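Local coordinates for 5'-Methylthioadenosine Nucleosidase (Arabidopsis thaliana, PDB 2H8G), which is a nucleosidase of the phosphorylase superfamily and holds adenine in a pocket of its mixed alpha/beta domain, at residues A[41-46]-A[249-253]; A[61-65]-A[76-81]. The contacts are given in a common frame with arbitrary orientation. Residue numbers count along the deposited sequence, not the author numbering.

Contact 1: residues A[41-46]-A[249-253]; sequences PLVNKF and EGTAT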
ATOM      1  N   PRO A  41      15.575  -9.727 -17.237  1.00 33.60           N
ATOM      2  CA  PRO A  41      16.958  -9.487 -17.659  1.00 34.20           C
ATOM      3  C   PRO A  41      17.960  -9.862 -16.569  1.00 35.03           C
ATOM      4  O   PRO A  41      19.000 -10.461 -16.846  1.00 35.69           O
ATOM      5  CB  PRO A  41      16.968  -7.992 -17.963  1.00 34.63           C
ATOM      6  CG  PRO A  41      15.566  -7.741 -18.435  1.00 34.36           C
ATOM      7  CD  PRO A  41      14.751  -8.521 -17.436  1.00 34.05           C
ATOM      8  N   LEU A  42      17.633  -9.511 -15.328  1.00 35.08           N
ATOM      9  CA  LEU A  42      18.500  -9.798 -14.191  1.00 34.14           C
ATOM     10  C   LEU A  42      18.471 -11.279 -13.827  1.00 34.81           C
ATOM     11  O   LEU A  42      19.495 -11.859 -13.472  1.00 34.84           O
ATOM     12  CB  LEU A  42      18.076  -8.956 -12.982  1.00 33.78           C
ATOM     13  CG  LEU A  42      18.998  -8.970 -11.761  1.00 33.36           C
ATOM     14  CD1 LEU A  42      20.364  -8.420 -12.140  1.00 33.19           C
ATOM     15  CD2 LEU A  42      18.382  -8.131 -10.651  1.00 33.77           C
ATOM     16  N   VAL A  43      17.292 -11.887 -13.912  1.00 35.46           N
ATOM     17  CA  VAL A  43      17.140 -13.305 -13.600  1.00 35.61           C
ATOM     18  C   VAL A  43      18.008 -14.141 -14.539  1.00 36.22           C
ATOM     19  O   VAL A  43      18.745 -15.024 -14.101  1.00 34.65           O
ATOM     20  CB  VAL A  43      15.669 -13.755 -13.744  1.00 35.75           C
ATOM     21  CG1 VAL A  43      15.567 -15.272 -13.625  1.00 35.84           C
ATOM     22  CG2 VAL A  43      14.813 -13.086 -12.675  1.00 36.17           C
ATOM     23  N   ASN A  44      17.913 -13.849 -15.832  1.00 36.97           N
ATOM     24  CA  ASN A  44      18.676 -14.564 -16.849  1.00 38.73           C
ATOM     25  C   ASN A  44      20.174 -14.324 -16.696  1.00 39.37           C
ATOM     26  O   ASN A  44      20.981 -15.230 -16.904  1.00 40.49           O
ATOM     27  CB  ASN A  44      18.216 -14.127 -18.245  1.00 39.82           C
ATOM     28  CG  ASN A  44      16.789 -14.556 -18.552  1.00 41.21           C
ATOM     29  OD1 ASN A  44      16.162 -14.052 -19.486  1.00 43.05           O
ATOM     30  ND2 ASN A  44      16.273 -15.501 -17.772  1.00 41.84           N
ATOM     31  N   LYS A  45      20.541 -13.101 -16.326  1.00 39.34           N
ATOM     32  CA  LYS A  45      21.944 -12.744 -16.152  1.00 40.04           C
ATOM     33  C   LYS A  45      22.635 -13.605 -15.098  1.00 40.28           C
ATOM     34  O   LYS A  45      23.780 -14.017 -15.280  1.00 41.09           O
ATOM     35  CB  LYS A  45      22.068 -11.266 -15.769  1.00 40.45           C
ATOM     36  CG  LYS A  45      23.492 -10.809 -15.499  1.00 41.60           C
ATOM     37  CD  LYS A  45      24.367 -10.929 -16.735  1.00 43.07           C
ATOM     38  CE  LYS A  45      25.789 -10.477 -16.443  1.00 44.13           C
ATOM     39  NZ  LYS A  45      26.647 -10.525 -17.659  1.00 46.00           N
ATOM     40  N   PHE A  46      21.942 -13.875 -13.997  1.00 39.51           N
ATOM     41  CA  PHE A  46      22.513 -14.689 -12.929  1.00 38.68           C
ATOM     42  C   PHE A  46      21.926 -16.095 -12.895  1.00 38.33           C
ATOM     43  O   PHE A  46      22.142 -16.844 -11.944  1.00 37.98           O
ATOM     44  CB  PHE A  46      22.313 -14.007 -11.572  1.00 38.77           C
ATOM     45  CG  PHE A  46      23.096 -12.732 -11.415  1.00 39.25           C
ATOM     46  CD1 PHE A  46      22.749 -11.591 -12.132  1.00 39.13           C
ATOM     47  CD2 PHE A  46      24.199 -12.680 -10.567  1.00 38.67           C
ATOM     48  CE1 PHE A  46      23.491 -10.416 -12.010  1.00 39.34           C
ATOM     49  CE2 PHE A  46      24.948 -11.510 -10.437  1.00 39.55           C
ATOM     50  CZ  PHE A  46      24.592 -10.376 -11.161  1.00 38.57           C
ATOM     51  N   GLU A 249      19.825  -3.769 -15.771  1.00 22.18           N
ATOM     52  CA  GLU A 249      20.466  -5.037 -15.447  1.00 23.81           C
ATOM     53  C   GLU A 249      21.973  -4.848 -15.300  1.00 23.73           C
ATOM     54  O   GLU A 249      22.576  -5.333 -14.344  1.00 24.32           O
ATOM     55  CB  GLU A 249      20.170  -6.072 -16.539  1.00 25.31           C
ATOM     56  CG  GLU A 249      20.951  -7.381 -16.410  1.00 28.81           C
ATOM     57  CD  GLU A 249      22.338  -7.303 -17.024  1.00 32.10           C
ATOM     58  OE1 GLU A 249      22.435  -7.042 -18.243  1.00 33.39           O
ATOM     59  OE2 GLU A 249      23.331  -7.502 -16.291  1.00 34.17           O
ATOM     60  N   GLY A 250      22.575  -4.136 -16.248  1.00 24.77           N
ATOM     61  CA  GLY A 250      24.008  -3.907 -16.198  1.00 23.55           C
ATOM     62  C   GLY A 250      24.462  -3.291 -14.890  1.00 24.39           C
ATOM     63  O   GLY A 250      25.465  -3.708 -14.305  1.00 25.32           O
ATOM     64  N   THR A 251      23.723  -2.290 -14.426  1.00 22.66           N
ATOM     65  CA  THR A 251      24.065  -1.629 -13.179  1.00 22.13           C
ATOM     66  C   THR A 251      23.788  -2.554 -11.998  1.00 22.58           C
ATOM     67  O   THR A 251      24.595  -2.651 -11.079  1.00 21.84           O
ATOM     68  CB  THR A 251      23.271  -0.318 -13.021  1.00 21.78           C
ATOM     69  OG1 THR A 251      23.585   0.549 -14.119  1.00 23.96           O
ATOM     70  CG2 THR A 251      23.633   0.384 -11.714  1.00 22.45           C
ATOM     71  N   ALA A 252      22.651  -3.244 -12.028  1.00 21.29           N
ATOM     72  CA  ALA A 252      22.301  -4.156 -10.947  1.00 21.90           C
ATOM     73  C   ALA A 252      23.379  -5.218 -10.786  1.00 21.97           C
ATOM     74  O   ALA A 252      23.713  -5.612  -9.672  1.00 22.14           O
ATOM     75  CB  ALA A 252      20.954  -4.811 -11.224  1.00 21.56           C
ATOM     76  N   THR A 253      23.927  -5.673 -11.907  1.00 23.36           N
ATOM     77  CA  THR A 253      24.975  -6.685 -11.872  1.00 24.47           C
ATOM     78  C   THR A 253      26.232  -6.132 -11.216  1.00 24.14           C
ATOM     79  O   THR A 253      26.867  -6.812 -10.409  1.00 24.22           O
ATOM     80  CB  THR A 253      25.311  -7.181 -13.284  1.00 26.20           C
ATOM     81  OG1 THR A 253      24.160  -7.826 -13.843  1.00 28.37           O
ATOM     82  CG2 THR A 253      26.468  -8.166 -13.244  1.00 28.07           C
TER
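E249 lays its side chain across one turn of helix 36-45, over P41 and against the flank of K45. Its CB lies 4.0 Å from P41 CB, its CG 3.7 Å from P41 O, and its OE2 3.4 Å from K45 CG. No salt bridge results: K45 NZ extends past the carboxylate and stays 4.7 Å from E249 OE2, so the lysine contributes its aliphatic part. One turn further along, T253 OG1 sits 2.6 Å from E249 OE2, within its own helix, and this compact polar pair faces K45. The two helical segments, 41-45 and 249-253, approach to 9.7 Å and cross at -50°, consistent with ridges-into-grooves packing of i/i+4 ridges, here P41/K45 and E249/T253. Both helices pack on the same mixed beta sheet of this alpha/beta fold: L42 and A252, whose CD1 and CB meet at 3.8 Å, both rest on F31 of strand 28-32. F46, leaving helical geometry at the end of its helix, directs its ring edge at the threonine, with CE1 3.2 Å from T253 OG1, and meets H69 edge-to-face.

Contact 2: residues A[61-65]-A[76-81]; sequences PWVLY and VVCPGR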
ATOM      1  N   PRO A  61      -0.045 -14.727  -6.399  1.00 31.54           N
ATOM      2  CA  PRO A  61       0.530 -14.575  -7.737  1.00 30.65           C
ATOM      3  C   PRO A  61       1.984 -14.114  -7.706  1.00 29.66           C
ATOM      4  O   PRO A  61       2.632 -14.014  -8.748  1.00 31.28           O
ATOM      5  CB  PRO A  61      -0.382 -13.541  -8.378  1.00 30.60           C
ATOM      6  CG  PRO A  61      -0.689 -12.645  -7.223  1.00 31.03           C
ATOM      7  CD  PRO A  61      -0.983 -13.627  -6.109  1.00 31.13           C
ATOM      8  N   TRP A  62       2.494 -13.840  -6.512  1.00 28.57           N
ATOM      9  CA  TRP A  62       3.867 -13.374  -6.372  1.00 27.80           C
ATOM     10  C   TRP A  62       4.872 -14.371  -6.929  1.00 29.75           C
ATOM     11  O   TRP A  62       4.733 -15.583  -6.747  1.00 30.99           O
ATOM     12  CB  TRP A  62       4.179 -13.072  -4.906  1.00 25.29           C
ATOM     13  CG  TRP A  62       3.230 -12.086  -4.295  1.00 23.96           C
ATOM     14  CD1 TRP A  62       2.398 -11.230  -4.959  1.00 23.52           C
ATOM     15  CD2 TRP A  62       3.024 -11.844  -2.901  1.00 24.09           C
ATOM     16  NE1 TRP A  62       1.683 -10.472  -4.062  1.00 23.54           N
ATOM     17  CE2 TRP A  62       2.048 -10.829  -2.791  1.00 24.44           C
ATOM     18  CE3 TRP A  62       3.569 -12.387  -1.728  1.00 25.58           C
ATOM     19  CZ2 TRP A  62       1.604 -10.343  -1.556  1.00 26.41           C
ATOM     20  CZ3 TRP A  62       3.126 -11.904  -0.498  1.00 26.56           C
ATOM     21  CH2 TRP A  62       2.152 -10.893  -0.424  1.00 27.31           C
ATOM     22  N   VAL A  63       5.886 -13.845  -7.608  1.00 29.69           N
ATOM     23  CA  VAL A  63       6.923 -14.671  -8.211  1.00 30.95           C
ATOM     24  C   VAL A  63       8.250 -14.473  -7.490  1.00 31.11           C
ATOM     25  O   VAL A  63       8.696 -13.344  -7.284  1.00 31.58           O
ATOM     26  CB  VAL A  63       7.117 -14.318  -9.698  1.00 30.78           C
ATOM     27  CG1 VAL A  63       8.066 -15.313 -10.348  1.00 29.79           C
ATOM     28  CG2 VAL A  63       5.777 -14.303 -10.412  1.00 31.88           C
ATOM     29  N   LEU A  64       8.876 -15.579  -7.103  1.00 31.70           N
ATOM     30  CA  LEU A  64      10.154 -15.530  -6.408  1.00 32.01           C
ATOM     31  C   LEU A  64      11.222 -16.300  -7.172  1.00 33.10           C
ATOM     32  O   LEU A  64      11.073 -17.495  -7.425  1.00 32.48           O
ATOM     33  CB  LEU A  64      10.011 -16.115  -5.000  1.00 33.23           C
ATOM     34  CG  LEU A  64      11.302 -16.331  -4.204  1.00 35.14           C
ATOM     35  CD1 LEU A  64      12.041 -15.007  -4.030  1.00 36.42           C
ATOM     36  CD2 LEU A  64      10.968 -16.939  -2.853  1.00 36.44           C
ATOM     37  N   TYR A  65      12.293 -15.611  -7.551  1.00 31.57           N
ATOM     38  CA  TYR A  65      13.391 -16.254  -8.262  1.00 32.60           C
ATOM     39  C   TYR A  65      14.549 -16.339  -7.280  1.00 33.63           C
ATOM     40  O   TYR A  65      14.874 -15.355  -6.614  1.00 31.99           O
ATOM     41  CB  TYR A  65      13.834 -15.437  -9.481  1.00 32.02           C
ATOM     42  CG  TYR A  65      12.747 -15.127 -10.483  1.00 33.40           C
ATOM     43  CD1 TYR A  65      11.920 -14.019 -10.320  1.00 32.88           C
ATOM     44  CD2 TYR A  65      12.559 -15.930 -11.609  1.00 33.77           C
ATOM     45  CE1 TYR A  65      10.936 -13.710 -11.253  1.00 34.73           C
ATOM     46  CE2 TYR A  65      11.575 -15.632 -12.550  1.00 35.59           C
ATOM     47  CZ  TYR A  65      10.768 -14.518 -12.366  1.00 36.15           C
ATOM     48  OH  TYR A  65       9.797 -14.212 -13.291  1.00 39.16           O
ATOM     49  N   VAL A  76      14.879 -12.576  -5.917  1.00 26.74           N
ATOM     50  CA  VAL A  76      14.217 -11.528  -6.687  1.00 25.54           C
ATOM     51  C   VAL A  76      12.722 -11.782  -6.555  1.00 25.62           C
ATOM     52  O   VAL A  76      12.243 -12.865  -6.887  1.00 24.90           O
ATOM     53  CB  VAL A  76      14.605 -11.573  -8.181  1.00 26.99           C
ATOM     54  CG1 VAL A  76      13.841 -10.501  -8.949  1.00 27.18           C
ATOM     55  CG2 VAL A  76      16.101 -11.357  -8.334  1.00 27.01           C
ATOM     56  N   VAL A  77      11.986 -10.792  -6.063  1.00 22.36           N
ATOM     57  CA  VAL A  77      10.552 -10.953  -5.886  1.00 22.67           C
ATOM     58  C   VAL A  77       9.759  -9.936  -6.693  1.00 22.11           C
ATOM     59  O   VAL A  77      10.106  -8.755  -6.745  1.00 20.89           O
ATOM     60  CB  VAL A  77      10.166 -10.848  -4.397  1.00 22.51           C
ATOM     61  CG1 VAL A  77      10.906 -11.912  -3.608  1.00 25.60           C
ATOM     62  CG2 VAL A  77      10.500  -9.465  -3.859  1.00 24.54           C
ATOM     63  N   CYS A  78       8.695 -10.418  -7.331  1.00 21.47           N
ATOM     64  CA  CYS A  78       7.826  -9.590  -8.157  1.00 21.07           C
ATOM     65  C   CYS A  78       6.381  -9.846  -7.760  1.00 22.08           C
ATOM     66  O   CYS A  78       6.019 -10.977  -7.430  1.00 21.31           O
ATOM     67  CB  CYS A  78       7.996  -9.950  -9.634  1.00 21.72           C
ATOM     68  SG  CYS A  78       9.685  -9.864 -10.243  1.00 25.76           S
ATOM     69  N   PRO A  79       5.532  -8.805  -7.799  1.00 20.64           N
ATOM     70  CA  PRO A  79       4.117  -8.935  -7.439  1.00 23.80           C
ATOM     71  C   PRO A  79       3.358  -9.874  -8.376  1.00 25.03           C
ATOM     72  O   PRO A  79       2.297 -10.391  -8.025  1.00 26.14           O
ATOM     73  CB  PRO A  79       3.611  -7.493  -7.499  1.00 24.81           C
ATOM     74  CG  PRO A  79       4.483  -6.872  -8.543  1.00 25.34           C
ATOM     75  CD  PRO A  79       5.847  -7.417  -8.188  1.00 22.37           C
ATOM     76  N   GLY A  80       3.907 -10.082  -9.568  1.00 24.55           N
ATOM     77  CA  GLY A  80       3.289 -10.980 -10.528  1.00 25.53           C
ATOM     78  C   GLY A  80       2.091 -10.442 -11.281  1.00 26.17           C
ATOM     79  O   GLY A  80       1.761  -9.257 -11.206  1.00 25.68           O
ATOM     80  N   ARG A  81       1.428 -11.335 -12.006  1.00 26.25           N
ATOM     81  CA  ARG A  81       0.265 -10.980 -12.806  1.00 29.54           C
ATOM     82  C   ARG A  81      -1.000 -10.814 -11.978  1.00 28.04           C
ATOM     83  O   ARG A  81      -1.281 -11.599 -11.071  1.00 28.23           O
ATOM     84  CB  ARG A  81       0.012 -12.053 -13.864  1.00 33.91           C
ATOM     85  CG  ARG A  81       1.255 -12.498 -14.610  1.00 38.84           C
ATOM     86  CD  ARG A  81       1.234 -13.997 -14.878  1.00 41.99           C
ATOM     87  NE  ARG A  81       1.058 -14.765 -13.645  1.00 44.64           N
ATOM     88  CZ  ARG A  81      -0.119 -15.031 -13.084  1.00 45.78           C
ATOM     89  NH1 ARG A  81      -1.241 -14.599 -13.645  1.00 47.29           N
ATOM     90  NH2 ARG A  81      -0.175 -15.724 -11.952  1.00 44.94           N
TER
HETATM   91  O   HOH W   1       0.157  -8.785  -5.890  1.00 27.68           O
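Strands 63-65 and 76-78 run antiparallel as the open ends of a beta hairpin, and their side chains interlock on both faces. On the face carrying L64 and V77, a non-hydrogen-bonded pair, the leucine tip presses on the valine, with L64 CD1 3.3 Å from V77 CG1. On the other face, Y65 sits beside V76 (CB to CB 4.1 Å), and its ring leans diagonally along the hairpin, so that CE1 comes edge-on to C78 SG at 4.2 Å; helix 36-45 covers this face through A39, L40 and V43. Beyond the strands the two segments stay close, and G80 leaves a hollow: P61 O projects to 3.6 Å from G80 CA and V63 CG2 to 4.2 Å, and any CB on G80, whose phi is positive, would clash with P61 O. P61 CB fits against R81 O at 3.4 Å. The W62 ring turns its CD1 edge to P79 O at 3.2 Å and rests on I98 and A101 of this chain's helix 92-106; F100 of the second subunit also meets the ring. Four backbone hydrogen bonds pair V63 with C78 and Y65 with V76 at 2.8-2.9 Å between N and O. W62 NE1 donates to a water at 2.9 Å, which returns a weak bond to P79 O. Directional bonding is thus largely backbone, with apolar side chains fitting the strands' faces and carbonyls and G80 shaping the open end.

How the contacts relate
Contact 2 is nested within the long chain loop that contact 1 closes, and their centres lie 16 Å apart. Helix 36-45 mediates between them: it meets helix 233-259 in contact 1, while V43, which takes no part there, reaches the hairpin, its CG2 3.6 Å from Y65 CG. F31 of strand 28-32 is a further shared support, touched by L42 and A252 from contact 1 and by V76 from contact 2. Neither contact forms the adenine pocket. The side chain of P79 remains about 13 Å from the ligand, whereas helix 233-259 supplies the pocket residues T233 and F237 near its start, well before 249-253. Only contact 2 touches the second subunit.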